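Local structure of YjeF-related protein (Enterococcus faecalis, 2R3B) at residues B[168-173]-B[202-207]; B[149-154]-B[173-178]; B[191-196]-B[211-216]. The protein probably catalyses the ADP-dependent dehydration of the S-form of NAD(P)HX, repairing this hydrated, damaged form of NAD(P)H. All blocks are in the same frame, centred on the assembly; numbering follows the deposited sequence. Where two conformers were deposited one is given.

Contact 1 (B[168-173]-B[202-207]); sequences VFTPHQ and TIVLKS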
loop_
_atom_site.group_PDB
_atom_site.type_symbol
_atom_site.label_atom_id
_atom_site.label_comp_id
_atom_site.label_asym_id
_atom_site.label_seq_id
_atom_site.Cartn_x
_atom_site.Cartn_y
_atom_site.Cartn_z
ATOM N N VAL B 168 -6.150 -21.798 -23.859
ATOM C CA VAL B 168 -5.003 -20.954 -24.276
ATOM C C VAL B 168 -3.842 -21.365 -23.366
ATOM O O VAL B 168 -3.921 -21.213 -22.148
ATOM C CB VAL B 168 -5.282 -19.464 -24.116
ATOM C CG1 VAL B 168 -4.084 -18.607 -24.606
ATOM C CG2 VAL B 168 -6.596 -19.065 -24.799
ATOM N N PHE B 169 -2.769 -21.903 -23.936
ATOM C CA PHE B 169 -1.531 -22.150 -23.175
ATOM C C PHE B 169 -0.578 -20.994 -23.382
ATOM O O PHE B 169 -0.436 -20.491 -24.505
ATOM C CB PHE B 169 -0.814 -23.421 -23.615
ATOM C CG PHE B 169 -1.560 -24.682 -23.339
ATOM C CD1 PHE B 169 -2.444 -25.191 -24.273
ATOM C CD2 PHE B 169 -1.375 -25.369 -22.157
ATOM C CE1 PHE B 169 -3.121 -26.374 -24.040
ATOM C CE2 PHE B 169 -2.032 -26.550 -21.924
ATOM C CZ PHE B 169 -2.921 -27.060 -22.861
ATOM N N THR B 170 0.083 -20.557 -22.316
ATOM C CA THR B 170 1.056 -19.472 -22.435
ATOM C C THR B 170 2.490 -19.848 -22.004
ATOM O O THR B 170 3.024 -19.258 -21.060
ATOM C CB THR B 170 0.574 -18.279 -21.614
ATOM O OG1 THR B 170 0.377 -18.701 -20.262
ATOM C CG2 THR B 170 -0.768 -17.745 -22.145
ATOM N N PRO B 171 3.115 -20.842 -22.684
ATOM C CA PRO B 171 4.402 -21.346 -22.252
ATOM C C PRO B 171 5.584 -20.492 -22.684
ATOM O O PRO B 171 5.543 -19.886 -23.753
ATOM C CB PRO B 171 4.493 -22.685 -22.993
ATOM C CG PRO B 171 3.768 -22.440 -24.278
ATOM C CD PRO B 171 2.609 -21.584 -23.853
ATOM N N HIS B 172 6.614 -20.433 -21.844
ATOM C CA HIS B 172 7.915 -20.011 -22.340
ATOM C C HIS B 172 8.534 -21.236 -23.027
ATOM O O HIS B 172 7.936 -22.304 -23.051
ATOM C CB HIS B 172 8.796 -19.372 -21.248
ATOM C CG HIS B 172 9.087 -20.249 -20.068
ATOM N ND1 HIS B 172 9.497 -21.558 -20.192
ATOM C CD2 HIS B 172 9.088 -19.980 -18.739
ATOM C CE1 HIS B 172 9.716 -22.069 -18.993
ATOM N NE2 HIS B 172 9.485 -21.128 -18.092
ATOM N N GLN B 173 9.702 -21.076 -23.623
ATOM C CA GLN B 173 10.283 -22.145 -24.463
ATOM C C GLN B 173 10.478 -23.509 -23.776
ATOM O O GLN B 173 10.232 -24.551 -24.397
ATOM C CB GLN B 173 11.559 -21.629 -25.173
ATOM C CG GLN B 173 11.194 -20.587 -26.284
ATOM C CD GLN B 173 12.326 -19.614 -26.698
ATOM O OE1 GLN B 173 12.773 -18.749 -25.915
ATOM N NE2 GLN B 173 12.736 -19.711 -27.955
ATOM N N THR B 202 -4.906 -22.793 -28.462
ATOM C CA THR B 202 -4.061 -21.673 -28.827
ATOM C C THR B 202 -2.785 -21.767 -28.026
ATOM O O THR B 202 -2.807 -22.063 -26.815
ATOM C CB THR B 202 -4.754 -20.350 -28.532
ATOM O OG1 THR B 202 -5.960 -20.260 -29.305
ATOM C CG2 THR B 202 -3.852 -19.167 -28.861
ATOM N N ILE B 203 -1.659 -21.529 -28.684
ATOM C CA ILE B 203 -0.372 -21.508 -28.010
ATOM C C ILE B 203 0.240 -20.117 -28.125
ATOM O O ILE B 203 0.580 -19.677 -29.209
ATOM C CB ILE B 203 0.643 -22.553 -28.563
ATOM C CG1 ILE B 203 -0.013 -23.944 -28.721
ATOM C CG2 ILE B 203 1.938 -22.545 -27.716
ATOM C CD1 ILE B 203 -0.538 -24.547 -27.415
ATOM N N VAL B 204 0.379 -19.422 -26.989
ATOM C CA VAL B 204 1.092 -18.154 -26.933
ATOM C C VAL B 204 2.514 -18.493 -26.513
ATOM O O VAL B 204 2.791 -18.740 -25.330
ATOM C CB VAL B 204 0.454 -17.163 -25.936
ATOM C CG1 VAL B 204 1.197 -15.841 -25.930
ATOM C CG2 VAL B 204 -1.025 -16.964 -26.234
ATOM N N LEU B 205 3.414 -18.583 -27.497
ATOM C CA LEU B 205 4.761 -19.069 -27.242
ATOM C C LEU B 205 5.615 -17.864 -26.943
ATOM O O LEU B 205 6.023 -17.117 -27.837
ATOM C CB LEU B 205 5.297 -19.888 -28.427
ATOM C CG LEU B 205 6.725 -20.424 -28.295
ATOM C CD1 LEU B 205 6.883 -21.240 -26.990
ATOM C CD2 LEU B 205 7.095 -21.243 -29.552
ATOM N N LYS B 206 5.876 -17.656 -25.653
ATOM C CA LYS B 206 6.479 -16.411 -25.200
ATOM C C LYS B 206 7.960 -16.407 -25.478
ATOM O O LYS B 206 8.623 -17.422 -25.286
ATOM C CB LYS B 206 6.284 -16.231 -23.703
ATOM C CG LYS B 206 4.816 -16.119 -23.330
ATOM C CD LYS B 206 4.620 -15.699 -21.896
ATOM C CE LYS B 206 5.215 -16.669 -20.918
ATOM N NZ LYS B 206 4.917 -16.159 -19.560
ATOM N N SER B 207 8.467 -15.254 -25.908
ATOM C CA SER B 207 9.912 -15.085 -26.151
ATOM C C SER B 207 10.215 -13.613 -26.309
ATOM O O SER B 207 9.369 -12.781 -26.003
ATOM C CB SER B 207 10.343 -15.853 -27.396
ATOM O OG SER B 207 9.847 -15.240 -28.588
HETATM O O HOH W 1 10.805 -18.307 -23.846
#
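Val168 and Val204 share one face of two neighbouring parallel strands, with Val168 CG1 3.8 Å from Val204 CG2; Phe169 and Ile203 occupy the other face. There the two branches of Ile203 divide the work. CD1 approaches the Phe169 ring obliquely, 3.7 Å from its CD1, whereas CG2, anti to the backbone N, reaches forward along the strand and packs 3.9 Å from Pro171 CG, the two side chains crossing at about a right angle. Thr170 lies alongside Val204 and turns its methyl to it, while its OG1 is hydrogen-bonded to Asp147 OD1.

Between these faces runs the parallel ladder. Phe169 uses both backbone polar groups: its N donates to Thr202 O (2.9 Å), and its O accepts from Val204 N (2.8 Å). Lys206 N extends the pattern to Pro171 O at 2.9 Å. Pro171 itself has no N-H to offer Val204 O, which instead lies 3.2 Å from Pro171 CD.

Toward the strand ends the contact becomes polar. The bond from Lys206 N lies next to His172, predicted to bind (6S)-NADPHX. The Lys206 chain passes over Pro171 O and bends so that CE rests 3.4 Å from Thr170 O, near Gly234, predicted to bind AMP. A water donates to both Lys206 O and Gln173 OE1 and accepts from Gln173 N, tying the start of helix 173-180 to the opposite segment.

In this Rossmann-like, ribokinase-type sheet, helix 252-269 covers the valine face and helix 173-180, through Trp176 and Leu179, the Phe169 face; strands 143-147 and 211-213 flank the pair.

Contact 2 (B[149-154]-B[173-178]); sequences SAITLF and QMEWQR. With EDO (1,2-ethanediol), chain N.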
loop_
_atom_site.group_PDB
_atom_site.type_symbol
_atom_site.label_atom_id
_atom_site.label_comp_id
_atom_site.label_asym_id
_atom_site.label_seq_id
_atom_site.Cartn_x
_atom_site.Cartn_y
_atom_site.Cartn_z
ATOM N N SER B 149 3.412 -22.970 -14.041
ATOM C CA SER B 149 3.457 -24.322 -13.509
ATOM C C SER B 149 2.234 -25.172 -13.813
ATOM O O SER B 149 2.325 -26.402 -13.744
ATOM C CB SER B 149 3.704 -24.276 -11.981
ATOM O OG SER B 149 2.558 -23.829 -11.274
ATOM N N ALA B 150 1.103 -24.563 -14.190
ATOM C CA ALA B 150 -0.073 -25.313 -14.569
ATOM C C ALA B 150 0.201 -26.024 -15.921
ATOM O O ALA B 150 -0.322 -27.102 -16.175
ATOM C CB ALA B 150 -1.325 -24.417 -14.636
ATOM N N ILE B 151 1.061 -25.447 -16.753
ATOM C CA ILE B 151 1.443 -26.106 -18.017
ATOM C C ILE B 151 2.288 -27.354 -17.698
ATOM O O ILE B 151 2.057 -28.442 -18.244
ATOM C CB ILE B 151 2.250 -25.178 -18.940
ATOM C CG1 ILE B 151 1.452 -23.912 -19.270
ATOM C CG2 ILE B 151 2.612 -25.910 -20.281
ATOM C CD1 ILE B 151 2.227 -22.861 -20.030
ATOM N N THR B 152 3.250 -27.189 -16.808
ATOM C CA THR B 152 4.084 -28.296 -16.361
ATOM C C THR B 152 3.258 -29.411 -15.746
ATOM O O THR B 152 3.455 -30.588 -16.073
ATOM C CB THR B 152 5.130 -27.819 -15.378
ATOM O OG1 THR B 152 5.969 -26.859 -16.017
ATOM C CG2 THR B 152 6.008 -28.980 -14.863
ATOM N N LEU B 153 2.335 -29.073 -14.847
ATOM C CA LEU B 153 1.444 -30.092 -14.257
ATOM C C LEU B 153 0.543 -30.744 -15.297
ATOM O O LEU B 153 0.241 -31.954 -15.226
ATOM C CB LEU B 153 0.576 -29.466 -13.166
ATOM C CG LEU B 153 1.314 -29.007 -11.903
ATOM C CD1 LEU B 153 0.329 -28.389 -10.899
ATOM C CD2 LEU B 153 2.155 -30.121 -11.252
ATOM N N PHE B 154 0.074 -29.944 -16.253
ATOM C CA PHE B 154 -0.780 -30.443 -17.318
ATOM C C PHE B 154 -0.035 -31.508 -18.121
ATOM O O PHE B 154 -0.586 -32.561 -18.423
ATOM C CB PHE B 154 -1.282 -29.334 -18.247
ATOM C CG PHE B 154 -2.123 -29.851 -19.373
ATOM C CD1 PHE B 154 -1.528 -30.237 -20.585
ATOM C CD2 PHE B 154 -3.493 -30.013 -19.230
ATOM C CE1 PHE B 154 -2.301 -30.767 -21.620
ATOM C CE2 PHE B 154 -4.268 -30.539 -20.280
ATOM C CZ PHE B 154 -3.682 -30.912 -21.464
ATOM N N GLN B 173 9.702 -21.076 -23.623
ATOM C CA GLN B 173 10.283 -22.145 -24.463
ATOM C C GLN B 173 10.478 -23.509 -23.776
ATOM O O GLN B 173 10.232 -24.551 -24.397
ATOM C CB GLN B 173 11.559 -21.629 -25.173
ATOM C CG GLN B 173 11.194 -20.587 -26.284
ATOM C CD GLN B 173 12.326 -19.614 -26.698
ATOM O OE1 GLN B 173 12.773 -18.749 -25.915
ATOM N NE2 GLN B 173 12.736 -19.711 -27.955
HETATM N N MSE B 174 10.863 -23.525 -22.508
HETATM C CA MSE B 174 11.068 -24.795 -21.813
HETATM C C MSE B 174 9.735 -25.435 -21.407
HETATM O O MSE B 174 9.590 -26.658 -21.435
HETATM C CB MSE B 174 12.005 -24.611 -20.619
HETATM C CG MSE B 174 13.444 -24.270 -21.025
HETATM SE SE MSE B 174 14.299 -25.633 -22.167
HETATM C CE MSE B 174 14.612 -27.000 -20.845
ATOM N N GLU B 175 8.742 -24.617 -21.074
ATOM C CA GLU B 175 7.404 -25.140 -20.811
ATOM C C GLU B 175 6.853 -25.740 -22.088
ATOM O O GLU B 175 6.215 -26.801 -22.052
ATOM C CB GLU B 175 6.479 -24.040 -20.238
ATOM C CG GLU B 175 6.724 -23.734 -18.764
ATOM C CD GLU B 175 6.318 -22.316 -18.311
ATOM O OE1 GLU B 175 5.933 -21.465 -19.144
ATOM O OE2 GLU B 175 6.399 -22.050 -17.086
ATOM N N TRP B 176 7.099 -25.086 -23.228
ATOM C CA TRP B 176 6.633 -25.611 -24.521
ATOM C C TRP B 176 7.326 -26.934 -24.901
ATOM O O TRP B 176 6.700 -27.826 -25.470
ATOM C CB TRP B 176 6.894 -24.584 -25.612
ATOM C CG TRP B 176 6.413 -24.924 -26.975
ATOM C CD1 TRP B 176 7.133 -24.775 -28.116
ATOM C CD2 TRP B 176 5.124 -25.438 -27.382
ATOM N NE1 TRP B 176 6.385 -25.115 -29.190
ATOM C CE2 TRP B 176 5.158 -25.548 -28.782
ATOM C CE3 TRP B 176 3.939 -25.791 -26.708
ATOM C CZ2 TRP B 176 4.085 -25.986 -29.519
ATOM C CZ3 TRP B 176 2.881 -26.265 -27.437
ATOM C CH2 TRP B 176 2.953 -26.368 -28.837
ATOM N N GLN B 177 8.611 -27.036 -24.586
ATOM C CA GLN B 177 9.349 -28.288 -24.786
ATOM C C GLN B 177 8.654 -29.406 -24.054
ATOM O O GLN B 177 8.451 -30.494 -24.580
ATOM C CB GLN B 177 10.779 -28.143 -24.283
ATOM C CG GLN B 177 11.600 -29.408 -24.386
ATOM C CD GLN B 177 13.050 -29.175 -24.018
ATOM O OE1 GLN B 177 13.749 -28.384 -24.652
ATOM N NE2 GLN B 177 13.501 -29.852 -22.971
ATOM N N ARG B 178 8.260 -29.103 -22.829
ATOM C CA ARG B 178 7.583 -30.072 -21.983
ATOM C C ARG B 178 6.212 -30.436 -22.520
ATOM O O ARG B 178 5.867 -31.595 -22.564
ATOM C CB ARG B 178 7.508 -29.552 -20.538
ATOM C CG ARG B 178 7.504 -30.655 -19.526
ATOM C CD ARG B 178 7.483 -30.145 -18.096
ATOM N NE ARG B 178 8.791 -29.660 -17.650
ATOM C CZ ARG B 178 9.126 -28.377 -17.496
ATOM N NH1 ARG B 178 8.253 -27.396 -17.746
ATOM N NH2 ARG B 178 10.353 -28.071 -17.075
HETATM C C1 EDO N . 6.020 -34.191 -18.710
HETATM O O1 EDO N . 7.161 -33.368 -18.485
HETATM C C2 EDO N . 5.667 -34.270 -20.192
HETATM O O2 EDO N . 6.577 -33.531 -21.016
HETATM O O HOH W 2 6.801 -24.684 -15.255
#
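Arg178 leans across to Thr152, and its side chain can be followed outward from the helix. CB and CG run past a bound 1,2-ethanediol, probably from the crystallisation liquor, whose O2 donates to Arg178 O at 2.6 Å. CG stands anti to the backbone N (chi1 -150°), and the bend at chi3 (-77°) then turns the guanidinium back over the methyl of Thr152. Thr152 CG2 is 3.7 Å from Arg178 CD and 4.0 Å from Arg178 NE, and lies over one face of the guanidinium; Met174 O stands above the opposite face, offset toward the rim. At the tip, Arg178 NH1 comes within 2.9 Å of Thr152 OG1, but the angle is too poor for a hydrogen bond.

A water very close to Thr152 OG1 (2.5 Å) also donates to Glu175 OE2 (3.2 Å), a long bond, and makes a probable water bridge between the helices. The other carboxylate oxygen, Glu175 OE1, accepts from the backbone N of His172, the N-cap residue of helix 173-180, whose ND1 makes a weak bond to Met174 N. Ile151 CD1 lies 4.1 Å from Glu175 OE1, the two side chains crossing at about a right angle.

Helices 149-156 and 173-180, joined in the chain through strand 167-170, run nearly parallel, the axes of the two short segments 9.3 Å apart at an angle of 17°. The chemistry is that of a polar, partly hydrated seam: one carboxylate serves both the helix start and the probable bridging water, and its bond to His172 N at the helix start would probably favour the charged form.

Contact 3 (B[191-196]-B[211-216]); sequences NNQRQQ and TIFHAG. With EDO (1,2-ethanediol), chain O.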
loop_
_atom_site.group_PDB
_atom_site.type_symbol
_atom_site.label_atom_id
_atom_site.label_comp_id
_atom_site.label_asym_id
_atom_site.label_seq_id
_atom_site.Cartn_x
_atom_site.Cartn_y
_atom_site.Cartn_z
ATOM N N ASN B 191 6.980 -26.992 -37.057
ATOM C CA ASN B 191 6.857 -27.946 -35.943
ATOM C C ASN B 191 5.951 -27.399 -34.844
ATOM O O ASN B 191 5.069 -28.104 -34.355
ATOM C CB ASN B 191 8.221 -28.269 -35.340
ATOM C CG ASN B 191 9.081 -29.146 -36.252
ATOM O OD1 ASN B 191 8.576 -29.774 -37.171
ATOM N ND2 ASN B 191 10.386 -29.171 -35.998
ATOM N N ASN B 192 6.162 -26.133 -34.481
ATOM C CA ASN B 192 5.290 -25.453 -33.512
ATOM C C ASN B 192 3.846 -25.504 -33.950
ATOM O O ASN B 192 2.965 -25.855 -33.179
ATOM C CB ASN B 192 5.713 -23.984 -33.300
ATOM C CG ASN B 192 7.016 -23.834 -32.532
ATOM O OD1 ASN B 192 7.501 -24.764 -31.876
ATOM N ND2 ASN B 192 7.593 -22.643 -32.613
ATOM N N GLN B 193 3.581 -25.192 -35.205
ATOM C CA GLN B 193 2.209 -25.228 -35.710
ATOM C C GLN B 193 1.599 -26.628 -35.674
ATOM O O GLN B 193 0.407 -26.815 -35.359
ATOM C CB GLN B 193 2.157 -24.675 -37.131
ATOM C CG GLN B 193 0.769 -24.558 -37.699
ATOM C CD GLN B 193 -0.043 -23.472 -37.044
ATOM O OE1 GLN B 193 -0.939 -23.738 -36.231
ATOM N NE2 GLN B 193 0.262 -22.247 -37.382
ATOM N N ARG B 194 2.399 -27.621 -36.015
ATOM C CA ARG B 194 1.910 -28.994 -36.015
ATOM C C ARG B 194 1.508 -29.418 -34.603
ATOM O O ARG B 194 0.520 -30.131 -34.403
ATOM C CB ARG B 194 3.005 -29.910 -36.533
ATOM C CG ARG B 194 2.549 -31.347 -36.750
ATOM C CD ARG B 194 3.561 -32.154 -37.580
ATOM N NE ARG B 194 4.010 -31.414 -38.764
ATOM C CZ ARG B 194 5.232 -30.916 -38.943
ATOM N NH1 ARG B 194 6.178 -31.074 -38.027
ATOM N NH2 ARG B 194 5.515 -30.247 -40.057
ATOM N N GLN B 195 2.290 -28.987 -33.626
ATOM C CA GLN B 195 2.050 -29.392 -32.243
ATOM C C GLN B 195 0.886 -28.586 -31.659
ATOM O O GLN B 195 0.103 -29.106 -30.858
ATOM C CB GLN B 195 3.323 -29.277 -31.412
ATOM C CG GLN B 195 4.384 -30.309 -31.728
ATOM C CD GLN B 195 3.830 -31.709 -31.680
ATOM O OE1 GLN B 195 3.253 -32.125 -30.671
ATOM N NE2 GLN B 195 3.960 -32.437 -32.788
ATOM N N GLN B 196 0.728 -27.336 -32.093
ATOM C CA GLN B 196 -0.523 -26.625 -31.827
ATOM C C GLN B 196 -1.723 -27.400 -32.339
ATOM O O GLN B 196 -2.730 -27.529 -31.648
ATOM C CB GLN B 196 -0.555 -25.246 -32.475
ATOM C CG GLN B 196 -1.880 -24.508 -32.267
ATOM C CD GLN B 196 -2.960 -24.883 -33.239
ATOM O OE1 GLN B 196 -2.675 -25.209 -34.404
ATOM N NE2 GLN B 196 -4.226 -24.820 -32.788
ATOM N N THR B 211 5.107 -15.432 -30.322
ATOM C CA THR B 211 4.389 -15.952 -31.472
ATOM C C THR B 211 3.156 -16.673 -30.996
ATOM O O THR B 211 3.211 -17.450 -30.029
ATOM C CB THR B 211 5.267 -16.921 -32.304
ATOM O OG1 THR B 211 6.563 -16.331 -32.512
ATOM C CG2 THR B 211 4.617 -17.213 -33.679
ATOM N N ILE B 212 2.036 -16.403 -31.648
ATOM C CA ILE B 212 0.770 -17.045 -31.297
ATOM C C ILE B 212 0.337 -18.003 -32.404
ATOM O O ILE B 212 0.070 -17.575 -33.541
ATOM C CB ILE B 212 -0.342 -16.015 -31.015
ATOM C CG1 ILE B 212 0.128 -14.965 -29.997
ATOM C CG2 ILE B 212 -1.645 -16.703 -30.562
ATOM C CD1 ILE B 212 -0.756 -13.770 -29.955
ATOM N N PHE B 213 0.271 -19.281 -32.048
ATOM C CA PHE B 213 -0.193 -20.359 -32.936
ATOM C C PHE B 213 -1.631 -20.714 -32.612
ATOM O O PHE B 213 -2.009 -20.870 -31.457
ATOM C CB PHE B 213 0.701 -21.587 -32.795
ATOM C CG PHE B 213 2.104 -21.322 -33.219
ATOM C CD1 PHE B 213 2.430 -21.351 -34.565
ATOM C CD2 PHE B 213 3.081 -20.963 -32.309
ATOM C CE1 PHE B 213 3.726 -21.059 -34.971
ATOM C CE2 PHE B 213 4.371 -20.676 -32.714
ATOM C CZ PHE B 213 4.687 -20.720 -34.056
ATOM N N HIS B 214 -2.421 -20.903 -33.654
ATOM C CA HIS B 214 -3.828 -21.232 -33.517
ATOM C C HIS B 214 -4.308 -21.818 -34.862
ATOM O O HIS B 214 -3.492 -22.171 -35.719
ATOM C CB HIS B 214 -4.587 -19.957 -33.169
ATOM C CG HIS B 214 -4.505 -18.904 -34.229
ATOM N ND1 HIS B 214 -5.609 -18.496 -34.949
ATOM C CD2 HIS B 214 -3.464 -18.174 -34.689
ATOM C CE1 HIS B 214 -5.249 -17.564 -35.811
ATOM N NE2 HIS B 214 -3.953 -17.344 -35.673
ATOM N N ALA B 215 -5.622 -21.929 -35.021
ATOM C CA ALA B 215 -6.202 -22.560 -36.222
ATOM C C ALA B 215 -5.982 -21.768 -37.505
ATOM O O ALA B 215 -6.053 -22.339 -38.591
ATOM C CB ALA B 215 -7.676 -22.854 -36.008
ATOM N N GLY B 216 -5.667 -20.486 -37.380
ATOM C CA GLY B 216 -5.406 -19.573 -38.498
ATOM C C GLY B 216 -3.936 -19.272 -38.685
ATOM O O GLY B 216 -3.094 -20.010 -38.180
HETATM C C1 EDO O . -7.791 -23.234 -31.066
HETATM O O1 EDO O . -9.145 -22.783 -31.134
HETATM C C2 EDO O . -6.899 -22.248 -31.800
HETATM O O2 EDO O . -7.696 -21.657 -32.851
#
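Phe213 turns its CG away from its own carbonyl carbon, beside the backbone N (chi1 -63°), which sends the ring to the helix, under Asn192 CB. That CB sits over one face of the ring, 3.8 Å from the centroid and 3.5 Å from CZ of Phe213, a CH-pi contact displaced toward the rim. The first torsion of Asn192 (-71°) sets where its amide goes: ND2 lies beside Phe213 CZ and CE2, and OD1 is held by Trp176 NE1. The amide is steeply inclined to the ring, the planes 70° apart. Gln193 reaches the edge of the same ring with the end of its side chain.

Helix 189-199 here lies across strand 211-213, the antiparallel strand that follows strand 202-205 in the sheet, with the axes of the two short segments 9.2 Å apart. Helix, parallel strand and antiparallel hairpin partner thus follow one another in the chain, and Phe213, on the last of them, is the side chain that points to the helix.

One helical turn on, Gln196 continues the packing with its aliphatic part: its CB is 3.9 Å from Phe213 CB, and its CG 3.7 Å from Phe213 O. The chain bends at chi2, laying the amide alongside the His214 backbone, and NE2 donates to Ser201 O. Beyond it, Ala215 N donates to O2 of a bound 1,2-ethanediol at 3.0 Å; this molecule is also hydrogen-bonded to Glu165 O.

In the fold
Contact 1 lies between the other two. Its strand 202-205 also pairs with the strand of contact 3, where Leu205 N meets Thr211 O at 2.8 Å and Ile203 N meets Phe213 O at 2.9 Å. Contact 2 shares Gln173 with it and packs Ile151 CD1 3.5 Å from Pro171 N. Trp176 joins the helices of contacts 2 and 3, whose centres are 16 Å apart. Two residues predicted for (6S)-NADPHX adjoin the first two: His172 belongs to contact 1, and Ser149 OG of contact 2 is hydrogen-bonded to Gly122 O. Separately, Lys206 lies about 4 Å from Gly234, predicted for AMP. Asn192 of contact 3 remains about 12 Å from His172, side chain to side chain.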